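Long-range contact in carbohydrate kinase, FGGY (Rhodospirillum rubrum, PDB 3IFR), which probably phosphorylates D-xylulose, acting as a sugar kinase of the FGGY family: residues Val82-Asp94 with Ala156-Met169. Residues are numbered along the deposited sequence; the frame is centred on the assembly and turned at random.
Sequences VTGMLPAVVLLDD and AIATVCGSYDYINM
With chi1 at 58°, Y164 tucks CG between its own backbone N and carbonyl carbon, and the ring meets the end of strand 82-84 obliquely: CD2 comes 3.2 Å from G84 N, a spot where G84 offers no side chain, while OH touches L86 CD1 and is hydrogen-bonded to D178 OD2. S163 has a similar chi1 (54°), which aims OG at M85 O for a 3.0 Å hydrogen bond in the carbonyl plane. A water donates to M85 O and accepts from A88 N and S163 N, linking the two segments across the turn that holds the cis peptide before P87.

Further along, V90-L92 and T159-C161 form a two-stranded antiparallel ribbon. L92 N meets T159 O almost straight, at 177° and 2.7 Å. L92 O takes both A158 N and T159 N, a classic beta bulge. On one face L91 CD2 packs on V160 CG2 (3.8 Å); on the other L92 CD2 reaches Y166 CE1 at 3.9 Å.

G162 stands at the N-cap position of helix 163-172, and its N-H is taken by D165 OD2 through the anti lone pair. Residues 163-169 run roughly antiparallel to 82-84, the end of strand 77-84 of the mixed sheet, with W55 of helix 52-70 against S163 and I167, while helix 139-149 packs against L91 and V160.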
ATOM      1  N   VAL A  82     -15.295  -2.314   3.321  1.00 16.62           N
ATOM      2  CA  VAL A  82     -14.625  -2.808   2.130  1.00 16.50           C
ATOM      3  C   VAL A  82     -13.349  -2.003   1.860  1.00 18.47           C
ATOM      4  O   VAL A  82     -13.386  -0.771   1.769  1.00 17.67           O
ATOM      5  CB  VAL A  82     -15.550  -2.694   0.905  1.00 16.05           C
ATOM      6  CG1 VAL A  82     -14.884  -3.281  -0.326  1.00 15.72           C
ATOM      7  CG2 VAL A  82     -16.890  -3.405   1.155  1.00 17.41           C
ATOM      8  N   THR A  83     -12.238  -2.711   1.671  1.00 17.78           N
ATOM      9  CA  THR A  83     -10.982  -2.113   1.259  1.00 14.70           C
ATOM     10  C   THR A  83     -10.566  -2.791  -0.091  1.00 19.69           C
ATOM     11  O   THR A  83     -11.215  -3.749  -0.555  1.00 15.67           O
ATOM     12  CB  THR A  83      -9.946  -2.335   2.383  1.00 19.48           C
ATOM     13  OG1 THR A  83      -8.663  -1.808   2.030  1.00 20.32           O
ATOM     14  CG2 THR A  83      -9.798  -3.823   2.674  1.00 17.87           C
ATOM     15  N   GLY A  84      -9.514  -2.266  -0.725  1.00 17.41           N
ATOM     16  CA  GLY A  84      -8.960  -2.852  -1.921  1.00 16.75           C
ATOM     17  C   GLY A  84      -7.848  -1.979  -2.485  1.00 19.26           C
ATOM     18  O   GLY A  84      -7.512  -0.935  -1.931  1.00 17.27           O
HETATM   19  N   MSE A  85      -7.282  -2.384  -3.619  1.00 21.24           N
HETATM   20  CA  MSE A  85      -6.197  -1.607  -4.222  1.00 20.15           C
HETATM   21  C   MSE A  85      -6.678  -0.222  -4.724  1.00 18.97           C
HETATM   22  O   MSE A  85      -7.848  -0.036  -5.037  1.00 17.88           O
HETATM   23  CB  MSE A  85      -5.506  -2.433  -5.305  1.00 18.66           C
HETATM   24  CG  MSE A  85      -6.070  -2.267  -6.718  1.00 25.60           C
HETATM   25 SE   MSE A  85      -7.937  -2.854  -7.074  1.00 37.33          SE
HETATM   26  CE  MSE A  85      -7.697  -4.800  -7.408  1.00 23.28           C
ATOM     27  N   LEU A  86      -5.777   0.747  -4.772  1.00 19.99           N
ATOM     28  CA  LEU A  86      -6.103   2.072  -5.307  1.00 20.48           C
ATOM     29  C   LEU A  86      -4.825   2.734  -5.860  1.00 24.18           C
ATOM     30  O   LEU A  86      -3.704   2.291  -5.578  1.00 23.20           O
ATOM     31  CB  LEU A  86      -6.722   2.979  -4.205  1.00 19.44           C
ATOM     32  CG  LEU A  86      -5.815   3.519  -3.083  1.00 19.33           C
ATOM     33  CD1 LEU A  86      -6.503   4.607  -2.241  1.00 20.81           C
ATOM     34  CD2 LEU A  86      -5.316   2.382  -2.169  1.00 18.19           C
ATOM     35  N   PRO A  87      -4.994   3.778  -6.673  1.00 22.07           N
ATOM     36  CA  PRO A  87      -6.306   4.150  -7.222  1.00 19.52           C
ATOM     37  C   PRO A  87      -6.594   3.324  -8.474  1.00 22.86           C
ATOM     38  O   PRO A  87      -5.810   3.363  -9.432  1.00 21.29           O
ATOM     39  CB  PRO A  87      -6.125   5.609  -7.614  1.00 19.14           C
ATOM     40  CG  PRO A  87      -4.763   6.025  -7.097  1.00 20.88           C
ATOM     41  CD  PRO A  87      -3.961   4.779  -6.957  1.00 23.16           C
ATOM     42  N   ALA A  88      -7.678   2.548  -8.460  1.00 19.72           N
ATOM     43  CA  ALA A  88      -8.083   1.853  -9.647  1.00 17.54           C
ATOM     44  C   ALA A  88      -8.966   2.873 -10.346  1.00 19.81           C
ATOM     45  O   ALA A  88      -9.510   3.791  -9.705  1.00 18.23           O
ATOM     46  CB  ALA A  88      -8.854   0.596  -9.296  1.00 19.15           C
ATOM     47  N   VAL A  89      -9.069   2.759 -11.661  1.00 19.39           N
ATOM     48  CA  VAL A  89      -9.945   3.625 -12.426  1.00 20.02           C
ATOM     49  C   VAL A  89     -11.056   2.791 -13.029  1.00 20.69           C
ATOM     50  O   VAL A  89     -10.817   1.970 -13.921  1.00 21.72           O
ATOM     51  CB  VAL A  89      -9.183   4.334 -13.556  1.00 22.78           C
ATOM     52  CG1 VAL A  89     -10.145   5.087 -14.478  1.00 20.56           C
ATOM     53  CG2 VAL A  89      -8.108   5.280 -12.977  1.00 19.61           C
ATOM     54  N   VAL A  90     -12.264   3.012 -12.520  1.00 20.85           N
ATOM     55  CA  VAL A  90     -13.491   2.382 -12.990  1.00 18.31           C
ATOM     56  C   VAL A  90     -14.387   3.464 -13.585  1.00 19.07           C
ATOM     57  O   VAL A  90     -14.612   4.493 -12.911  1.00 19.39           O
ATOM     58  CB  VAL A  90     -14.242   1.738 -11.786  1.00 18.79           C
ATOM     59  CG1 VAL A  90     -15.555   1.096 -12.247  1.00 17.51           C
ATOM     60  CG2 VAL A  90     -13.370   0.702 -11.146  1.00 17.78           C
ATOM     61  N   LEU A  91     -14.912   3.224 -14.801  1.00 18.40           N
ATOM     62  CA  LEU A  91     -15.811   4.151 -15.516  1.00 19.20           C
ATOM     63  C   LEU A  91     -17.265   3.646 -15.638  1.00 20.51           C
ATOM     64  O   LEU A  91     -17.531   2.581 -16.199  1.00 20.40           O
ATOM     65  CB  LEU A  91     -15.255   4.489 -16.913  1.00 19.60           C
ATOM     66  CG  LEU A  91     -13.776   4.898 -16.826  1.00 20.11           C
ATOM     67  CD1 LEU A  91     -13.104   5.072 -18.159  1.00 18.77           C
ATOM     68  CD2 LEU A  91     -13.687   6.162 -16.028  1.00 19.19           C
ATOM     69  N   LEU A  92     -18.208   4.416 -15.105  1.00 20.31           N
ATOM     70  CA  LEU A  92     -19.617   4.087 -15.294  1.00 20.46           C
ATOM     71  C   LEU A  92     -20.317   5.107 -16.182  1.00 21.81           C
ATOM     72  O   LEU A  92     -20.054   6.316 -16.130  1.00 21.74           O
ATOM     73  CB  LEU A  92     -20.380   3.911 -13.966  1.00 20.16           C
ATOM     74  CG  LEU A  92     -19.732   3.015 -12.907  1.00 20.98           C
ATOM     75  CD1 LEU A  92     -20.556   2.991 -11.613  1.00 19.31           C
ATOM     76  CD2 LEU A  92     -19.480   1.592 -13.465  1.00 20.09           C
ATOM     77  N   ASP A  93     -21.224   4.596 -17.010  1.00 23.49           N
ATOM     78  CA  ASP A  93     -22.068   5.448 -17.821  1.00 22.16           C
ATOM     79  C   ASP A  93     -23.295   5.930 -17.029  1.00 25.80           C
ATOM     80  O   ASP A  93     -23.396   5.725 -15.819  1.00 26.43           O
ATOM     81  CB  ASP A  93     -22.465   4.688 -19.058  1.00 21.47           C
ATOM     82  CG  ASP A  93     -23.483   3.598 -18.786  1.00 24.34           C
ATOM     83  OD1 ASP A  93     -23.829   2.948 -19.777  1.00 24.46           O
ATOM     84  OD2 ASP A  93     -23.931   3.369 -17.631  1.00 24.95           O
ATOM     85  N   ASP A  94     -24.245   6.574 -17.693  1.00 29.90           N
ATOM     86  CA  ASP A  94     -25.302   7.222 -16.926  1.00 30.77           C
ATOM     87  C   ASP A  94     -26.235   6.203 -16.302  1.00 28.15           C
ATOM     88  O   ASP A  94     -26.954   6.514 -15.368  1.00 27.63           O
ATOM     89  CB  ASP A  94     -26.059   8.265 -17.767  1.00 33.85           C
ATOM     90  CG  ASP A  94     -26.587   7.707 -19.074  1.00 33.59           C
ATOM     91  OD1 ASP A  94     -26.590   6.475 -19.291  1.00 36.79           O
ATOM     92  OD2 ASP A  94     -27.000   8.532 -19.899  1.00 39.80           O
ATOM     93  N   ALA A 156     -18.966   9.135 -22.680  1.00 17.76           N
ATOM     94  CA  ALA A 156     -20.045   8.473 -21.946  1.00 19.28           C
ATOM     95  C   ALA A 156     -19.891   8.447 -20.417  1.00 22.04           C
ATOM     96  O   ALA A 156     -20.733   7.866 -19.757  1.00 22.36           O
ATOM     97  CB  ALA A 156     -20.207   7.074 -22.432  1.00 19.75           C
ATOM     98  N   ILE A 157     -18.824   9.042 -19.867  1.00 21.41           N
ATOM     99  CA  ILE A 157     -18.519   8.917 -18.439  1.00 20.99           C
ATOM    100  C   ILE A 157     -19.423   9.769 -17.570  1.00 22.54           C
ATOM    101  O   ILE A 157     -19.391  11.002 -17.625  1.00 21.67           O
ATOM    102  CB  ILE A 157     -17.063   9.315 -18.087  1.00 23.71           C
ATOM    103  CG1 ILE A 157     -16.032   8.393 -18.765  1.00 23.17           C
ATOM    104  CG2 ILE A 157     -16.844   9.256 -16.587  1.00 21.30           C
ATOM    105  CD1 ILE A 157     -14.648   8.912 -18.705  1.00 17.02           C
ATOM    106  N   ALA A 158     -20.207   9.081 -16.746  1.00 25.20           N
ATOM    107  CA  ALA A 158     -21.091   9.684 -15.749  1.00 21.85           C
ATOM    108  C   ALA A 158     -20.483   9.574 -14.352  1.00 20.84           C
ATOM    109  O   ALA A 158     -20.694  10.442 -13.492  1.00 22.66           O
ATOM    110  CB  ALA A 158     -22.443   8.987 -15.784  1.00 20.95           C
ATOM    111  N   THR A 159     -19.737   8.496 -14.115  1.00 22.45           N
ATOM    112  CA  THR A 159     -19.074   8.273 -12.821  1.00 20.11           C
ATOM    113  C   THR A 159     -17.696   7.642 -13.008  1.00 21.66           C
ATOM    114  O   THR A 159     -17.511   6.637 -13.741  1.00 19.55           O
ATOM    115  CB  THR A 159     -19.938   7.355 -11.930  1.00 20.94           C
ATOM    116  OG1 THR A 159     -21.225   7.955 -11.699  1.00 20.81           O
ATOM    117  CG2 THR A 159     -19.261   7.048 -10.608  1.00 19.08           C
ATOM    118  N   VAL A 160     -16.720   8.235 -12.338  1.00 20.51           N
ATOM    119  CA  VAL A 160     -15.404   7.640 -12.242  1.00 19.67           C
ATOM    120  C   VAL A 160     -15.143   7.396 -10.757  1.00 21.75           C
ATOM    121  O   VAL A 160     -15.431   8.272  -9.914  1.00 18.36           O
ATOM    122  CB  VAL A 160     -14.312   8.542 -12.855  1.00 22.50           C
ATOM    123  CG1 VAL A 160     -14.339   9.964 -12.217  1.00 24.09           C
ATOM    124  CG2 VAL A 160     -12.955   7.907 -12.678  1.00 19.68           C
ATOM    125  N   CYS A 161     -14.663   6.184 -10.454  1.00 18.98           N
ATOM    126  CA  CYS A 161     -14.418   5.750  -9.092  1.00 17.59           C
ATOM    127  C   CYS A 161     -13.384   4.625  -9.041  1.00 18.22           C
ATOM    128  O   CYS A 161     -12.886   4.213 -10.079  1.00 18.41           O
ATOM    129  CB  CYS A 161     -15.729   5.294  -8.433  1.00 20.45           C
ATOM    130  SG  CYS A 161     -16.448   3.774  -9.107  1.00 18.40           S
ATOM    131  N   GLY A 162     -13.099   4.110  -7.843  1.00 17.24           N
ATOM    132  CA  GLY A 162     -12.062   3.128  -7.663  1.00 15.69           C
ATOM    133  C   GLY A 162     -12.711   1.789  -7.447  1.00 18.83           C
ATOM    134  O   GLY A 162     -13.927   1.675  -7.554  1.00 16.47           O
ATOM    135  N   SER A 163     -11.914   0.774  -7.108  1.00 18.05           N
ATOM    136  CA  SER A 163     -12.425  -0.585  -7.083  1.00 17.54           C
ATOM    137  C   SER A 163     -13.375  -0.779  -5.927  1.00 16.39           C
ATOM    138  O   SER A 163     -14.511  -1.140  -6.130  1.00 18.45           O
ATOM    139  CB  SER A 163     -11.291  -1.581  -6.947  1.00 17.34           C
ATOM    140  OG  SER A 163     -10.530  -1.229  -5.806  1.00 21.05           O
ATOM    141  N   TYR A 164     -12.912  -0.531  -4.714  1.00 16.01           N
ATOM    142  CA  TYR A 164     -13.766  -0.729  -3.548  1.00 17.07           C
ATOM    143  C   TYR A 164     -14.920   0.311  -3.541  1.00 17.56           C
ATOM    144  O   TYR A 164     -16.026   0.023  -3.033  1.00 15.98           O
ATOM    145  CB  TYR A 164     -12.937  -0.844  -2.204  1.00 14.73           C
ATOM    146  CG  TYR A 164     -12.031   0.352  -1.870  1.00 15.85           C
ATOM    147  CD1 TYR A 164     -12.559   1.528  -1.278  1.00 16.83           C
ATOM    148  CD2 TYR A 164     -10.675   0.331  -2.179  1.00 13.21           C
ATOM    149  CE1 TYR A 164     -11.732   2.643  -1.009  1.00 15.29           C
ATOM    150  CE2 TYR A 164      -9.851   1.402  -1.907  1.00 13.92           C
ATOM    151  CZ  TYR A 164     -10.373   2.561  -1.327  1.00 16.26           C
ATOM    152  OH  TYR A 164      -9.534   3.629  -1.072  1.00 14.90           O
ATOM    153  N   ASP A 165     -14.710   1.497  -4.133  1.00 15.84           N
ATOM    154  CA  ASP A 165     -15.862   2.424  -4.247  1.00 17.52           C
ATOM    155  C   ASP A 165     -16.991   1.774  -5.075  1.00 21.03           C
ATOM    156  O   ASP A 165     -18.195   1.892  -4.785  1.00 17.85           O
ATOM    157  CB  ASP A 165     -15.476   3.724  -4.939  1.00 16.96           C
ATOM    158  CG  ASP A 165     -14.326   4.452  -4.259  1.00 18.76           C
ATOM    159  OD1 ASP A 165     -14.340   4.601  -3.018  1.00 18.64           O
ATOM    160  OD2 ASP A 165     -13.420   4.938  -4.997  1.00 18.54           O
ATOM    161  N   TYR A 166     -16.597   1.065  -6.132  1.00 20.05           N
ATOM    162  CA  TYR A 166     -17.597   0.474  -6.975  1.00 17.76           C
ATOM    163  C   TYR A 166     -18.399  -0.611  -6.227  1.00 17.49           C
ATOM    164  O   TYR A 166     -19.623  -0.644  -6.277  1.00 18.51           O
ATOM    165  CB  TYR A 166     -16.949  -0.050  -8.256  1.00 17.97           C
ATOM    166  CG  TYR A 166     -17.891  -0.827  -9.118  1.00 15.04           C
ATOM    167  CD1 TYR A 166     -18.988  -0.203  -9.685  1.00 16.14           C
ATOM    168  CD2 TYR A 166     -17.700  -2.182  -9.343  1.00 14.48           C
ATOM    169  CE1 TYR A 166     -19.868  -0.917 -10.482  1.00 19.26           C
ATOM    170  CE2 TYR A 166     -18.560  -2.911 -10.124  1.00 16.04           C
ATOM    171  CZ  TYR A 166     -19.636  -2.271 -10.716  1.00 20.38           C
ATOM    172  OH  TYR A 166     -20.520  -2.952 -11.515  1.00 20.13           O
ATOM    173  N   ILE A 167     -17.703  -1.474  -5.502  1.00 19.19           N
ATOM    174  CA  ILE A 167     -18.341  -2.513  -4.727  1.00 17.29           C
ATOM    175  C   ILE A 167     -19.290  -1.894  -3.717  1.00 20.21           C
ATOM    176  O   ILE A 167     -20.456  -2.276  -3.663  1.00 21.69           O
ATOM    177  CB  ILE A 167     -17.260  -3.382  -4.041  1.00 19.58           C
ATOM    178  CG1 ILE A 167     -16.330  -3.975  -5.111  1.00 18.59           C
ATOM    179  CG2 ILE A 167     -17.894  -4.486  -3.186  1.00 15.72           C
ATOM    180  CD1 ILE A 167     -17.048  -4.973  -6.061  1.00 17.33           C
ATOM    181  N   ASN A 168     -18.822  -0.922  -2.921  1.00 18.89           N
ATOM    182  CA  ASN A 168     -19.742  -0.183  -2.031  1.00 18.39           C
ATOM    183  C   ASN A 168     -21.044   0.352  -2.702  1.00 19.57           C
ATOM    184  O   ASN A 168     -22.155   0.263  -2.135  1.00 17.66           O
ATOM    185  CB  ASN A 168     -19.014   0.974  -1.363  1.00 15.78           C
ATOM    186  CG  ASN A 168     -18.160   0.537  -0.206  1.00 19.28           C
ATOM    187  OD1 ASN A 168     -18.496  -0.430   0.515  1.00 16.36           O
ATOM    188  ND2 ASN A 168     -17.039   1.271   0.017  1.00 17.57           N
HETATM  189  N   MSE A 169     -20.915   0.922  -3.894  1.00 17.85           N
HETATM  190  CA  MSE A 169     -22.123   1.339  -4.629  1.00 20.26           C
HETATM  191  C   MSE A 169     -23.062   0.154  -4.839  1.00 19.93           C
HETATM  192  O   MSE A 169     -24.215   0.232  -4.477  1.00 20.44           O
HETATM  193  CB  MSE A 169     -21.789   1.984  -5.971  1.00 14.43           C
HETATM  194  CG  MSE A 169     -20.783   3.067  -5.811  1.00 17.81           C
HETATM  195 SE   MSE A 169     -20.351   3.935  -7.524  1.00 36.85          SE
HETATM  196  CE  MSE A 169     -19.075   5.375  -6.923  1.00 16.63           C
TER
HETATM  197  O   HOH W   1     -16.971  -0.152   2.961  1.00 18.81           O
HETATM  198  O   HOH W   2      -9.352   2.091  -6.196  1.00 20.56           O
HETATM  199  O   HOH W   3     -23.283   6.486 -12.879  1.00 26.38           O